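Local coordinates for extracellular ligand-binding receptor (Desulfitobacterium hafniense, PDB 4Q6B), which binds leucine between its two lobes and probably delivers it to an ABC transporter as the extracellular substrate-binding component of an amino-acid uptake system, at residues E9-V15 against R46-K52; L63-F69 against P89-Y94; L102-S108 against F120-D126; A134-A138 against A168-T172; L186-Y190 against V221-V225. All blocks are in the same frame, centred on the assembly; numbering follows the deposited sequence.

Contact 1 of 5, residues E9-V15 against R46-K52; sequences EEIFIGV and RKLSLVK
Lay the two strands, 10-15 and 47-52, side by side and parallel, with axes 4.6 Å apart at closest and a crossing of -30°. The register is in step from Glu10 beside Lys47 (CA to CA 4.7 Å) to Val15 beside Lys52 (CA to CA 4.8 Å). Ile11, with the most surface covered, is the place to start. Ile11 N donates to Lys47 O (2.8 Å) and Ile11 O accepts from Ser49 N (2.9 Å). In the p rotamer Ile11 CG1 lies 4.3 Å from Leu48 CD1, while its CG2 meets NE of Arg46 at 3.3 Å. Arg46 comes next: it precedes the strand, its CB points at the partner, and its chain runs past Ile11. Just there the ladder opens, with Lys47 N to Glu9 O at 2.9 Å. Ile13 continues it, N to Ser49 O 3.1 Å and O to Val51 N 2.9 Å; Val15 N to Val51 O, 2.9 Å, ends it. On the face of Ile11 and Ile13, Ile13 CD1 packs on Leu48 CD1 (3.9 Å), and helix 26-39 covers this side through Leu30 and Val34. On the other face Ser49 OG donates to Glu10 OE1 (2.6 Å), and Phe12 CD1 touches Val51 CG2 (3.8 Å). Strand 10-17, helix 26-39 and strand 47-54 thus form a beta-alpha-beta unit, the opening unit of the Rossmann-like lobe of a periplasmic binding protein.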
# COMPACT_ATOMS: atom_id res chain seq x y z
N GLU A 9 15.76 -18.40 22.92
CA GLU A 9 15.11 -19.51 22.25
C GLU A 9 13.94 -18.91 21.49
O GLU A 9 13.25 -19.62 20.72
CB GLU A 9 14.64 -20.54 23.25
CG GLU A 9 15.79 -21.14 24.02
CD GLU A 9 15.32 -22.15 25.04
OE1 GLU A 9 14.14 -22.04 25.46
OE2 GLU A 9 16.12 -23.05 25.41
N GLU A 10 13.75 -17.61 21.69
CA GLU A 10 12.63 -16.91 21.07
C GLU A 10 13.05 -15.51 20.62
O GLU A 10 13.69 -14.76 21.40
CB GLU A 10 11.49 -16.80 22.07
CG GLU A 10 10.20 -16.32 21.45
CD GLU A 10 8.98 -16.78 22.25
OE1 GLU A 10 7.89 -16.87 21.64
OE2 GLU A 10 9.11 -17.02 23.47
N ILE A 11 12.69 -15.15 19.39
CA ILE A 11 12.85 -13.75 18.98
C ILE A 11 11.57 -13.10 18.48
O ILE A 11 10.66 -13.77 18.01
CB ILE A 11 14.01 -13.51 17.97
CG1 ILE A 11 13.67 -14.02 16.59
CG2 ILE A 11 15.34 -14.10 18.49
CD1 ILE A 11 14.73 -13.58 15.58
N PHE A 12 11.54 -11.77 18.56
CA PHE A 12 10.31 -11.04 18.37
C PHE A 12 10.38 -9.96 17.29
O PHE A 12 11.36 -9.19 17.20
CB PHE A 12 9.97 -10.38 19.71
CG PHE A 12 9.77 -11.36 20.83
CD1 PHE A 12 8.54 -11.97 21.00
CD2 PHE A 12 10.81 -11.67 21.70
CE1 PHE A 12 8.37 -12.88 22.01
CE2 PHE A 12 10.62 -12.59 22.71
CZ PHE A 12 9.39 -13.19 22.87
N ILE A 13 9.32 -9.89 16.50
CA ILE A 13 9.08 -8.74 15.61
C ILE A 13 7.84 -8.03 16.12
O ILE A 13 6.84 -8.69 16.39
CB ILE A 13 8.85 -9.22 14.16
CG1 ILE A 13 10.16 -9.80 13.62
CG2 ILE A 13 8.38 -8.06 13.26
CD1 ILE A 13 10.00 -10.37 12.18
N GLY A 14 7.95 -6.71 16.30
CA GLY A 14 6.76 -5.88 16.64
C GLY A 14 5.88 -5.61 15.42
O GLY A 14 6.34 -5.50 14.28
N VAL A 15 4.56 -5.49 15.65
CA VAL A 15 3.65 -5.14 14.55
C VAL A 15 2.70 -4.08 15.11
O VAL A 15 2.11 -4.29 16.17
CB VAL A 15 2.81 -6.34 14.03
CG1 VAL A 15 1.97 -5.88 12.83
CG2 VAL A 15 3.75 -7.58 13.68
N ARG A 46 15.96 -20.09 16.59
CA ARG A 46 15.02 -19.57 17.59
C ARG A 46 13.59 -19.45 17.03
O ARG A 46 13.40 -19.05 15.87
CB ARG A 46 15.46 -18.18 18.08
CG ARG A 46 16.61 -18.25 19.02
CD ARG A 46 17.73 -17.30 18.64
NE ARG A 46 17.75 -16.16 19.56
CZ ARG A 46 18.86 -15.60 20.02
NH1 ARG A 46 20.06 -16.07 19.68
NH2 ARG A 46 18.77 -14.56 20.84
N LYS A 47 12.60 -19.78 17.85
CA LYS A 47 11.19 -19.53 17.45
C LYS A 47 10.89 -18.05 17.24
O LYS A 47 11.23 -17.21 18.09
CB LYS A 47 10.25 -20.09 18.53
CG LYS A 47 8.78 -19.98 18.14
CD LYS A 47 7.91 -20.28 19.33
CE LYS A 47 6.45 -20.40 18.94
NZ LYS A 47 5.61 -20.52 20.18
N LEU A 48 10.22 -17.74 16.12
CA LEU A 48 9.79 -16.39 15.78
C LEU A 48 8.40 -16.12 16.36
O LEU A 48 7.51 -16.96 16.25
CB LEU A 48 9.74 -16.23 14.25
CG LEU A 48 9.24 -14.88 13.74
CD1 LEU A 48 10.06 -13.69 14.29
CD2 LEU A 48 9.31 -14.94 12.21
N SER A 49 8.24 -14.98 17.04
CA SER A 49 6.93 -14.59 17.57
C SER A 49 6.62 -13.14 17.28
O SER A 49 7.51 -12.29 17.13
CB SER A 49 6.85 -14.82 19.08
OG SER A 49 6.97 -16.21 19.32
N LEU A 50 5.34 -12.81 17.22
CA LEU A 50 5.01 -11.43 16.97
C LEU A 50 4.56 -10.76 18.24
O LEU A 50 3.98 -11.41 19.14
CB LEU A 50 3.88 -11.30 15.93
CG LEU A 50 4.11 -11.98 14.60
CD1 LEU A 50 2.87 -11.77 13.68
CD2 LEU A 50 5.35 -11.39 13.95
N VAL A 51 4.85 -9.48 18.36
CA VAL A 51 4.28 -8.65 19.44
C VAL A 51 3.35 -7.65 18.78
O VAL A 51 3.81 -6.69 18.19
CB VAL A 51 5.36 -7.89 20.25
CG1 VAL A 51 4.75 -7.01 21.38
CG2 VAL A 51 6.38 -8.89 20.88
N LYS A 52 2.05 -7.88 18.88
CA LYS A 52 1.09 -7.07 18.12
C LYS A 52 0.56 -5.92 18.98
O LYS A 52 0.09 -6.12 20.12
CB LYS A 52 -0.06 -7.92 17.56
CG LYS A 52 0.40 -8.98 16.51
CD LYS A 52 -0.76 -9.74 15.85
CE LYS A 52 -1.30 -10.81 16.72
NZ LYS A 52 -2.17 -11.68 15.86

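Contact 2 of 5, residues L63-F69 against P89-Y94; sequences LAIAQAF and PAASIY
Two helical segments, 63-69 and 89-94, run nearly parallel, their directions 14° apart and their axes 9.0 Å apart at closest. Leu63 sits level with Ala90 (CA to CA 5.5 Å) and Gln67 with Ile93 (6.5 Å). The 89-94 helix is kinked at Pro89, whose N cannot bond to the preceding turn. Small residues let the backbones come near: Ala66 points across, and its CB meets Ala90 CB at 4.0 Å. Around this shallow spot larger groups fill the gaps. From one side Leu63, in the mt rotamer, pushes CD2 against the start of the other helix, 4.0 Å from Pro89 CB and 3.7 Å from Ala90 N. Ile93, also mt, is the bump coming back: CD1 settles between Leu63 and Ala66, 3.7 Å from Leu63 O and 4.0 Å from Ala66 CB, while CG2 reaches Gln67 OE1 at 3.8 Å. On the inner side the Tyr94 ring swings over with chi1 m, bringing OH 3.3 Å from Ala66 CA. Phe69, chi1 m, closes that end; its CD2 is 3.9 Å from Tyr94 OH, which lies at the edge of its ring. That hydroxyl is hydrogen-bonded to His81, and Phe69 and Tyr94 both rest on Val78 of strand 75-79. Such neighbouring parallel helices, packed side by side over one face of a parallel sheet, are what successive beta-alpha units give in an alpha/beta Rossmann-like lobe.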
# COMPACT_ATOMS: atom_id res chain seq x y z
N LEU A 63 2.36 6.87 18.03
CA LEU A 63 3.65 7.35 18.57
C LEU A 63 4.00 6.65 19.88
O LEU A 63 5.17 6.37 20.15
CB LEU A 63 3.63 8.88 18.77
CG LEU A 63 3.40 9.64 17.44
CD1 LEU A 63 3.38 11.12 17.67
CD2 LEU A 63 4.49 9.31 16.39
N ALA A 64 3.01 6.39 20.73
CA ALA A 64 3.25 5.69 22.00
C ALA A 64 3.72 4.25 21.76
O ALA A 64 4.63 3.76 22.46
CB ALA A 64 1.98 5.69 22.84
N ILE A 65 3.10 3.58 20.80
CA ILE A 65 3.50 2.23 20.40
C ILE A 65 4.91 2.25 19.86
O ILE A 65 5.76 1.37 20.21
CB ILE A 65 2.49 1.67 19.37
CG1 ILE A 65 1.17 1.31 20.09
CG2 ILE A 65 3.04 0.46 18.58
CD1 ILE A 65 -0.01 0.98 19.16
N ALA A 66 5.22 3.27 19.04
CA ALA A 66 6.55 3.31 18.40
C ALA A 66 7.64 3.41 19.47
O ALA A 66 8.65 2.67 19.42
CB ALA A 66 6.65 4.52 17.38
N GLN A 67 7.43 4.31 20.44
CA GLN A 67 8.37 4.48 21.53
C GLN A 67 8.46 3.21 22.36
O GLN A 67 9.53 2.81 22.77
CB GLN A 67 8.00 5.68 22.42
CG GLN A 67 8.85 5.86 23.69
CD GLN A 67 10.36 5.80 23.44
OE1 GLN A 67 10.84 5.96 22.31
NE2 GLN A 67 11.13 5.54 24.51
N ALA A 68 7.32 2.57 22.61
CA ALA A 68 7.36 1.33 23.39
C ALA A 68 8.14 0.23 22.68
O ALA A 68 8.89 -0.53 23.34
CB ALA A 68 5.97 0.86 23.71
N PHE A 69 7.94 0.09 21.38
CA PHE A 69 8.77 -0.88 20.62
C PHE A 69 10.23 -0.48 20.64
O PHE A 69 11.14 -1.30 20.88
CB PHE A 69 8.30 -1.01 19.17
CG PHE A 69 7.07 -1.84 18.99
CD1 PHE A 69 6.81 -2.90 19.85
CD2 PHE A 69 6.17 -1.55 17.98
CE1 PHE A 69 5.67 -3.73 19.64
CE2 PHE A 69 5.02 -2.36 17.76
CZ PHE A 69 4.76 -3.46 18.62
N PRO A 89 5.57 10.26 11.02
CA PRO A 89 6.21 10.69 12.28
C PRO A 89 6.73 9.53 13.13
O PRO A 89 7.79 9.68 13.80
CB PRO A 89 5.11 11.45 13.02
CG PRO A 89 3.85 11.04 12.38
CD PRO A 89 4.14 10.65 10.95
N ALA A 90 6.04 8.38 13.13
CA ALA A 90 6.53 7.25 13.93
C ALA A 90 7.91 6.79 13.44
O ALA A 90 8.76 6.42 14.24
CB ALA A 90 5.56 6.05 13.88
N ALA A 91 8.13 6.84 12.13
CA ALA A 91 9.44 6.51 11.54
C ALA A 91 10.57 7.34 12.14
O ALA A 91 11.74 6.85 12.14
CB ALA A 91 9.41 6.76 10.02
N SER A 92 10.30 8.55 12.64
CA SER A 92 11.39 9.35 13.22
C SER A 92 11.88 8.67 14.50
O SER A 92 13.08 8.66 14.79
CB SER A 92 10.91 10.78 13.53
OG SER A 92 12.00 11.53 14.15
N ILE A 93 10.95 8.15 15.30
CA ILE A 93 11.27 7.44 16.52
C ILE A 93 12.02 6.15 16.19
O ILE A 93 13.03 5.83 16.82
CB ILE A 93 9.97 7.11 17.32
CG1 ILE A 93 9.31 8.41 17.81
CG2 ILE A 93 10.28 6.15 18.52
CD1 ILE A 93 7.95 8.17 18.48
N TYR A 94 11.54 5.37 15.22
CA TYR A 94 12.24 4.14 14.87
C TYR A 94 13.61 4.44 14.31
O TYR A 94 14.59 3.80 14.70
CB TYR A 94 11.41 3.39 13.85
CG TYR A 94 10.06 2.91 14.37
CD1 TYR A 94 9.97 2.04 15.47
CD2 TYR A 94 8.88 3.30 13.74
CE1 TYR A 94 8.73 1.60 15.94
CE2 TYR A 94 7.65 2.81 14.15
CZ TYR A 94 7.58 1.97 15.26
OH TYR A 94 6.34 1.54 15.68

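Contact 3 of 5, residues L102-S108 against F120-D126; sequences LSPASTS and FRNIPSD. With LEU (leucine), chain B.
Here the last two parallel strands of the first lobe's sheet give way to loops, and the first of those loops, through Ala105, Ser106 and Thr107, carries part of the leucine pocket, as befits a periplasmic binding protein. Leu102 pairs with Phe120 and Ser103 with Arg121: Ser103 N donates to Phe120 O (2.9 Å), and Ser103 O accepts from Asn122 N (3.1 Å). Leu102, chi1 t and chi2 p, lays CD1 3.5 Å from Phe120 CB. Ser103, chi1 t, turns OG back to accept from Ala105 N (3.2 Å) and Ser106 N (3.0 Å), an ST motif; His81 O is its further partner. Arg121, chi1 p and then extended, clamps the loop: NH2 donates to Ser106 O and Ser108 O, each 2.8 Å, and NH1 to Ser108 O at 3.0 Å, while NH1 also salt-bridges Asp335. Ile123, chi1 p, pushes CD1 under the loop, 3.4 Å from Ala105 C and 3.5 Å from Thr107 CG2. Asp126 N, at the head of the next helix, donates to Thr107 O (2.8 Å). The bound leucine N donates to Ala105 O (3.0 Å), and its OXT accepts from Thr107 N (2.9 Å). Thr107, chi1 p, turns OG1 to accept from the leucine N at 3.0 Å and to donate to Asp126 OD1 at 2.6 Å.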
# COMPACT_ATOMS: atom_id res chain seq x y z
N LEU A 102 9.11 -1.41 8.83
CA LEU A 102 8.83 -1.83 7.43
C LEU A 102 7.32 -1.73 7.24
O LEU A 102 6.59 -2.50 7.87
CB LEU A 102 9.34 -3.26 7.20
CG LEU A 102 8.97 -3.93 5.87
CD1 LEU A 102 9.55 -3.20 4.70
CD2 LEU A 102 9.52 -5.38 5.86
N SER A 103 6.86 -0.77 6.44
CA SER A 103 5.43 -0.59 6.26
C SER A 103 4.87 -1.33 5.08
O SER A 103 5.33 -1.22 3.97
CB SER A 103 5.04 0.88 6.12
OG SER A 103 3.64 0.99 5.97
N PRO A 104 3.79 -2.15 5.43
CA PRO A 104 3.18 -2.82 4.28
C PRO A 104 1.97 -2.08 3.73
O PRO A 104 1.22 -2.67 2.98
CB PRO A 104 2.76 -4.17 4.86
CG PRO A 104 2.24 -3.82 6.20
CD PRO A 104 3.08 -2.69 6.70
N ALA A 105 1.71 -0.86 4.17
CA ALA A 105 0.61 -0.10 3.60
C ALA A 105 0.78 1.40 3.31
O ALA A 105 -0.01 1.95 2.58
CB ALA A 105 -0.65 -0.34 4.41
N SER A 106 1.79 2.04 3.89
CA SER A 106 1.86 3.49 3.78
C SER A 106 2.50 3.87 2.47
O SER A 106 3.67 3.61 2.26
CB SER A 106 2.67 4.08 4.95
OG SER A 106 2.04 3.85 6.19
N THR A 107 1.73 4.54 1.61
CA THR A 107 2.16 4.82 0.24
C THR A 107 2.60 6.25 -0.02
O THR A 107 3.06 6.55 -1.13
CB THR A 107 1.02 4.50 -0.75
OG1 THR A 107 -0.15 5.25 -0.36
CG2 THR A 107 0.70 3.00 -0.75
N SER A 108 2.52 7.15 0.96
CA SER A 108 2.99 8.52 0.73
C SER A 108 4.46 8.60 0.32
O SER A 108 5.34 8.07 0.99
CB SER A 108 2.81 9.37 1.97
OG SER A 108 3.37 10.70 1.76
N PHE A 120 11.44 1.55 5.81
CA PHE A 120 11.20 0.86 4.51
C PHE A 120 9.72 0.70 4.26
O PHE A 120 8.95 0.80 5.18
CB PHE A 120 11.83 -0.54 4.54
CG PHE A 120 13.33 -0.56 4.71
CD1 PHE A 120 14.15 -0.66 3.60
CD2 PHE A 120 13.93 -0.42 5.98
CE1 PHE A 120 15.54 -0.65 3.73
CE2 PHE A 120 15.30 -0.46 6.13
CZ PHE A 120 16.12 -0.58 5.00
N ARG A 121 9.33 0.45 3.02
CA ARG A 121 7.99 -0.10 2.77
C ARG A 121 8.15 -1.16 1.75
O ARG A 121 9.08 -1.08 0.96
CB ARG A 121 7.04 0.97 2.26
CG ARG A 121 7.60 1.79 1.13
CD ARG A 121 6.47 2.64 0.48
NE ARG A 121 7.10 3.86 -0.03
CZ ARG A 121 6.70 5.08 0.28
NH1 ARG A 121 7.38 6.14 -0.17
NH2 ARG A 121 5.63 5.26 1.05
N ASN A 122 7.28 -2.17 1.74
CA ASN A 122 7.43 -3.28 0.76
C ASN A 122 6.32 -3.24 -0.28
O ASN A 122 5.98 -4.25 -0.87
CB ASN A 122 7.55 -4.67 1.44
CG ASN A 122 6.26 -5.09 2.11
OD1 ASN A 122 5.44 -4.23 2.46
ND2 ASN A 122 6.04 -6.39 2.26
N ILE A 123 5.80 -2.04 -0.53
CA ILE A 123 4.73 -1.86 -1.52
C ILE A 123 5.10 -0.63 -2.34
O ILE A 123 5.92 0.20 -1.88
CB ILE A 123 3.37 -1.67 -0.81
CG1 ILE A 123 3.43 -0.48 0.17
CG2 ILE A 123 2.98 -2.95 -0.02
CD1 ILE A 123 2.13 0.09 0.44
N PRO A 124 4.50 -0.47 -3.52
CA PRO A 124 4.80 0.74 -4.33
C PRO A 124 4.24 1.99 -3.68
O PRO A 124 3.17 1.95 -3.04
CB PRO A 124 4.05 0.49 -5.65
CG PRO A 124 3.06 -0.63 -5.35
CD PRO A 124 3.61 -1.43 -4.21
N SER A 125 4.91 3.12 -3.90
CA SER A 125 4.44 4.40 -3.38
C SER A 125 3.38 4.93 -4.33
O SER A 125 3.20 4.40 -5.45
CB SER A 125 5.55 5.43 -3.36
OG SER A 125 5.83 5.89 -4.67
N ASP A 126 2.71 5.96 -3.87
CA ASP A 126 1.68 6.67 -4.68
C ASP A 126 2.22 7.13 -6.02
O ASP A 126 1.49 7.17 -7.00
CB ASP A 126 1.15 7.92 -3.95
CG ASP A 126 0.35 7.59 -2.72
OD1 ASP A 126 -0.24 6.49 -2.66
OD2 ASP A 126 0.32 8.46 -1.80
N LEU B . -2.09 3.89 1.54
CA LEU B . -2.75 4.50 2.70
C LEU B . -1.82 5.47 3.40
O LEU B . -2.20 6.15 4.34
CB LEU B . -3.20 3.40 3.66
CG LEU B . -4.30 2.66 2.89
CD1 LEU B . -4.09 1.18 2.93
CD2 LEU B . -5.71 3.03 3.32
OXT LEU B . -0.66 5.59 2.98

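Contact 4 of 5, residues A134-A138 against A168-T172; sequences AIYLA and AQGIT. With CA (calcium ion), chain D.
Residues 134-138 are a turn and a bit of helix, with Ala138 N bonded to Ala134 O at 3.0 Å. Opposite them, 168-172 leaves its own helix: Gln169 sits at phi/psi -90/0, Gly170 flips to 84/17 in a Schellman motif, and Ile171 and Thr172 extend into the next strand. The closest CA pair is Ala138 with Gln169, 6.1 Å. At Gly170 a CB would collide with the carbonyl O of Gln169. Ala138 CB points across and lies 3.6 Å from Gln169 CB. Gln169, chi1 and chi2 both m, reaches across to the helix, its CG 3.7 Å from Ala134 O and its NE2 3.8 Å from Ile135 CG1. The polar link is made by water 1, which donates to Ile135 O (2.9 Å) and to Gln169 OE1 (2.6 Å). Deeper, Ile171 in the mt rotamer sends CD1 to 4.0 Å from Ala138 CB and 4.4 Å from Leu137 CB. The turn also exposes Gly170 O, which binds a calcium ion at 2.4 Å; waters 2 to 6 are its other ligands here, and water 2 is hydrogen-bonded to Thr172 OG1 (2.9 Å). The contact thus joins helix 126-139 to the link between helix 153-168 and edge strand 172-177, with Leu137 and Ile171 both resting on Met145 of strand 144-149 and Ala134 reaching Tyr165 of helix 153-168.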
# COMPACT_ATOMS: atom_id res chain seq x y z
N ALA A 134 -0.81 6.09 -15.49
CA ALA A 134 -0.77 7.00 -16.64
C ALA A 134 -0.39 6.25 -17.91
O ALA A 134 -0.97 6.48 -18.99
CB ALA A 134 0.19 8.15 -16.42
N ILE A 135 0.56 5.34 -17.77
CA ILE A 135 1.00 4.54 -18.93
C ILE A 135 -0.15 3.71 -19.49
O ILE A 135 -0.34 3.67 -20.69
CB ILE A 135 2.21 3.66 -18.58
CG1 ILE A 135 3.42 4.58 -18.47
CG2 ILE A 135 2.43 2.57 -19.66
CD1 ILE A 135 4.64 3.95 -17.91
N TYR A 136 -0.88 3.06 -18.61
CA TYR A 136 -1.98 2.20 -19.02
C TYR A 136 -3.09 3.03 -19.65
O TYR A 136 -3.63 2.67 -20.71
CB TYR A 136 -2.53 1.43 -17.81
CG TYR A 136 -3.72 0.57 -18.19
CD1 TYR A 136 -3.54 -0.61 -18.89
CD2 TYR A 136 -5.02 0.97 -17.85
CE1 TYR A 136 -4.64 -1.39 -19.24
CE2 TYR A 136 -6.10 0.20 -18.19
CZ TYR A 136 -5.91 -0.97 -18.88
OH TYR A 136 -7.02 -1.72 -19.23
N LEU A 137 -3.43 4.14 -19.00
CA LEU A 137 -4.58 4.93 -19.47
C LEU A 137 -4.28 5.53 -20.83
O LEU A 137 -5.16 5.56 -21.72
CB LEU A 137 -4.93 6.01 -18.45
CG LEU A 137 -5.55 5.42 -17.17
CD1 LEU A 137 -5.58 6.55 -16.12
CD2 LEU A 137 -6.97 4.86 -17.44
N ALA A 138 -3.04 5.94 -21.05
CA ALA A 138 -2.72 6.47 -22.37
C ALA A 138 -2.79 5.36 -23.41
O ALA A 138 -3.24 5.59 -24.51
CB ALA A 138 -1.37 7.13 -22.40
N ALA A 168 3.19 13.63 -19.55
CA ALA A 168 4.25 12.99 -20.33
C ALA A 168 3.71 11.92 -21.29
O ALA A 168 4.36 11.56 -22.28
CB ALA A 168 5.28 12.37 -19.38
N GLN A 169 2.52 11.42 -21.01
CA GLN A 169 1.85 10.46 -21.88
C GLN A 169 0.96 11.11 -22.95
O GLN A 169 0.33 10.43 -23.72
CB GLN A 169 1.02 9.48 -21.07
CG GLN A 169 1.81 8.59 -20.15
CD GLN A 169 2.74 7.67 -20.89
OE1 GLN A 169 2.32 6.96 -21.79
NE2 GLN A 169 4.01 7.68 -20.53
N GLY A 170 0.90 12.43 -22.94
CA GLY A 170 0.03 13.18 -23.85
C GLY A 170 -1.40 13.33 -23.36
O GLY A 170 -2.30 13.67 -24.15
N ILE A 171 -1.62 13.09 -22.08
CA ILE A 171 -2.95 13.33 -21.49
C ILE A 171 -3.01 14.71 -20.88
O ILE A 171 -2.13 15.10 -20.09
CB ILE A 171 -3.24 12.26 -20.41
CG1 ILE A 171 -3.20 10.86 -21.05
CG2 ILE A 171 -4.59 12.48 -19.72
CD1 ILE A 171 -3.25 9.75 -19.99
N THR A 172 -4.05 15.47 -21.26
CA THR A 172 -4.27 16.80 -20.73
C THR A 172 -5.25 16.68 -19.57
O THR A 172 -6.24 15.95 -19.68
CB THR A 172 -4.93 17.66 -21.82
OG1 THR A 172 -4.06 17.73 -22.96
CG2 THR A 172 -5.21 19.07 -21.32
CA CA D . -2.55 14.71 -26.28
O HOH W 1 1.72 4.55 -22.57
O HOH W 2 -4.51 15.63 -24.86
O HOH W 3 -0.78 16.47 -24.95
O HOH W 4 -2.88 12.65 -26.60
O HOH W 5 -2.65 17.06 -27.18
O HOH W 6 -4.30 14.58 -28.07

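Contact 5 of 5, residues L186-Y190 against V221-V225; sequences LERLY and VGIEV
Val221 and Tyr190 lie at the apolar heart of this corner, with Ile223 under the ring. The tyrosine, chi1 t and chi2 32°, lays its ring flat against Ile223: CG1 sits 3.8 Å from the ring centroid and 9° off the normal, a CH-pi contact over the face, and Ile223 CA is 3.7 Å from Tyr190 CZ. Val221, chi1 t, aims CG1 into the angle between Tyr190 CD2 (4.1 Å) and Glu187 CG (3.7 Å). Leu186, tp, fills in behind, its CD2 4.3 Å from Val221 CG2 and its CG 4.4 Å from Ile223 CD1. The helical turn 186-190, with Tyr190 N bonded to Leu186 O at 2.8 Å, therefore presents Leu186, Glu187 and Tyr190 to the partner; Glu187 is nearest Val221 (CA to CA 6.1 Å), and Tyr190 nearest Ile223 (7.2 Å). The partner is the end of helix 207-221, closed by a Schellman motif in which Gly222 (phi 96°) is the C-prime residue, before the chain heads for strand 227-229. Helices 183-195 and 207-221 belong to successive beta-alpha units of the second lobe, and Ile223 also packs on Trp193 and on Ile201 of strand 200-204. Outward, Tyr190 OH passes 3.5 Å from Gly222 O. At the polar edge Glu224 N gives a weak hydrogen bond to Tyr190 OH, 3.4 Å long, and the Glu224 carboxylate turns away from the helix.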
# COMPACT_ATOMS: atom_id res chain seq x y z
N LEU A 186 -22.76 18.83 -9.28
CA LEU A 186 -22.05 17.80 -10.03
C LEU A 186 -22.56 17.68 -11.49
O LEU A 186 -21.74 17.48 -12.42
CB LEU A 186 -22.08 16.46 -9.28
CG LEU A 186 -21.21 15.35 -9.81
CD1 LEU A 186 -19.77 15.84 -9.80
CD2 LEU A 186 -21.35 14.08 -8.93
N GLU A 187 -23.87 17.81 -11.69
CA GLU A 187 -24.43 17.90 -13.05
C GLU A 187 -23.83 19.04 -13.85
O GLU A 187 -23.51 18.88 -15.04
CB GLU A 187 -25.96 18.04 -13.03
CG GLU A 187 -26.67 16.74 -12.74
CD GLU A 187 -28.18 16.87 -12.64
OE1 GLU A 187 -28.70 17.99 -12.56
OE2 GLU A 187 -28.85 15.82 -12.65
N ARG A 188 -23.67 20.19 -13.21
CA ARG A 188 -23.16 21.39 -13.86
C ARG A 188 -21.67 21.16 -14.20
O ARG A 188 -21.23 21.49 -15.32
CB ARG A 188 -23.31 22.58 -12.91
CG ARG A 188 -23.00 23.95 -13.51
CD ARG A 188 -21.53 24.28 -13.43
NE ARG A 188 -20.99 24.11 -12.08
CZ ARG A 188 -19.70 24.27 -11.78
NH1 ARG A 188 -18.85 24.58 -12.75
NH2 ARG A 188 -19.26 24.10 -10.53
N LEU A 189 -20.90 20.60 -13.26
CA LEU A 189 -19.53 20.20 -13.58
C LEU A 189 -19.46 19.23 -14.76
O LEU A 189 -18.65 19.41 -15.67
CB LEU A 189 -18.82 19.57 -12.36
CG LEU A 189 -18.44 20.56 -11.27
CD1 LEU A 189 -18.28 19.80 -9.94
CD2 LEU A 189 -17.14 21.25 -11.68
N TYR A 190 -20.33 18.21 -14.77
CA TYR A 190 -20.32 17.20 -15.84
C TYR A 190 -20.64 17.86 -17.20
O TYR A 190 -20.03 17.49 -18.23
CB TYR A 190 -21.34 16.11 -15.51
CG TYR A 190 -21.41 14.93 -16.46
CD1 TYR A 190 -20.28 14.47 -17.13
CD2 TYR A 190 -22.62 14.27 -16.66
CE1 TYR A 190 -20.36 13.34 -17.97
CE2 TYR A 190 -22.70 13.15 -17.52
CZ TYR A 190 -21.57 12.71 -18.15
OH TYR A 190 -21.67 11.63 -18.99
N VAL A 221 -25.77 10.88 -11.21
CA VAL A 221 -25.83 12.00 -12.17
C VAL A 221 -25.69 11.47 -13.61
O VAL A 221 -26.07 12.13 -14.59
CB VAL A 221 -24.74 13.04 -11.78
CG1 VAL A 221 -24.30 13.90 -12.95
CG2 VAL A 221 -25.25 13.90 -10.64
N GLY A 222 -25.19 10.24 -13.73
CA GLY A 222 -25.12 9.57 -15.02
C GLY A 222 -23.77 9.70 -15.70
O GLY A 222 -23.66 9.57 -16.92
N ILE A 223 -22.72 9.93 -14.91
CA ILE A 223 -21.41 10.09 -15.49
C ILE A 223 -20.94 8.78 -16.11
O ILE A 223 -20.93 7.72 -15.44
CB ILE A 223 -20.40 10.61 -14.44
CG1 ILE A 223 -20.82 12.02 -14.02
CG2 ILE A 223 -18.98 10.57 -14.99
CD1 ILE A 223 -19.89 12.67 -13.04
N GLU A 224 -20.59 8.82 -17.39
CA GLU A 224 -20.42 7.59 -18.16
C GLU A 224 -18.95 7.13 -18.22
O GLU A 224 -18.65 5.94 -18.41
CB GLU A 224 -21.00 7.80 -19.57
CG GLU A 224 -21.13 6.54 -20.41
CD GLU A 224 -22.36 5.72 -20.04
OE1 GLU A 224 -22.19 4.54 -19.65
OE2 GLU A 224 -23.49 6.27 -20.13
N VAL A 225 -18.03 8.08 -18.04
CA VAL A 225 -16.63 7.84 -18.36
C VAL A 225 -15.92 6.97 -17.33
O VAL A 225 -16.40 6.85 -16.20
CB VAL A 225 -15.88 9.16 -18.46
CG1 VAL A 225 -16.60 10.06 -19.51
CG2 VAL A 225 -15.84 9.87 -17.11

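In the fold
From the N terminus the five contacts close one after another; none nests within or crosses another. Contact 1 closes a loop through helix 26-39 at the edge of the first sheet. Strand 47-54 leads into helix 59-70, where contact 2 opens, and Phe69 of that helix packs its CZ 3.4 Å from Val51 O, so the two contacts touch. Helix 84-97 then leads into contact 3, at the other edge of the same sheet and beside the leucine. From there helix 126-139 carries the chain into the second lobe, where contacts 4 and 5, centres about 22 Å apart, pack helices against helix-to-strand links. Contacts 1 and 5 lie farthest apart, about 52 Å between centres.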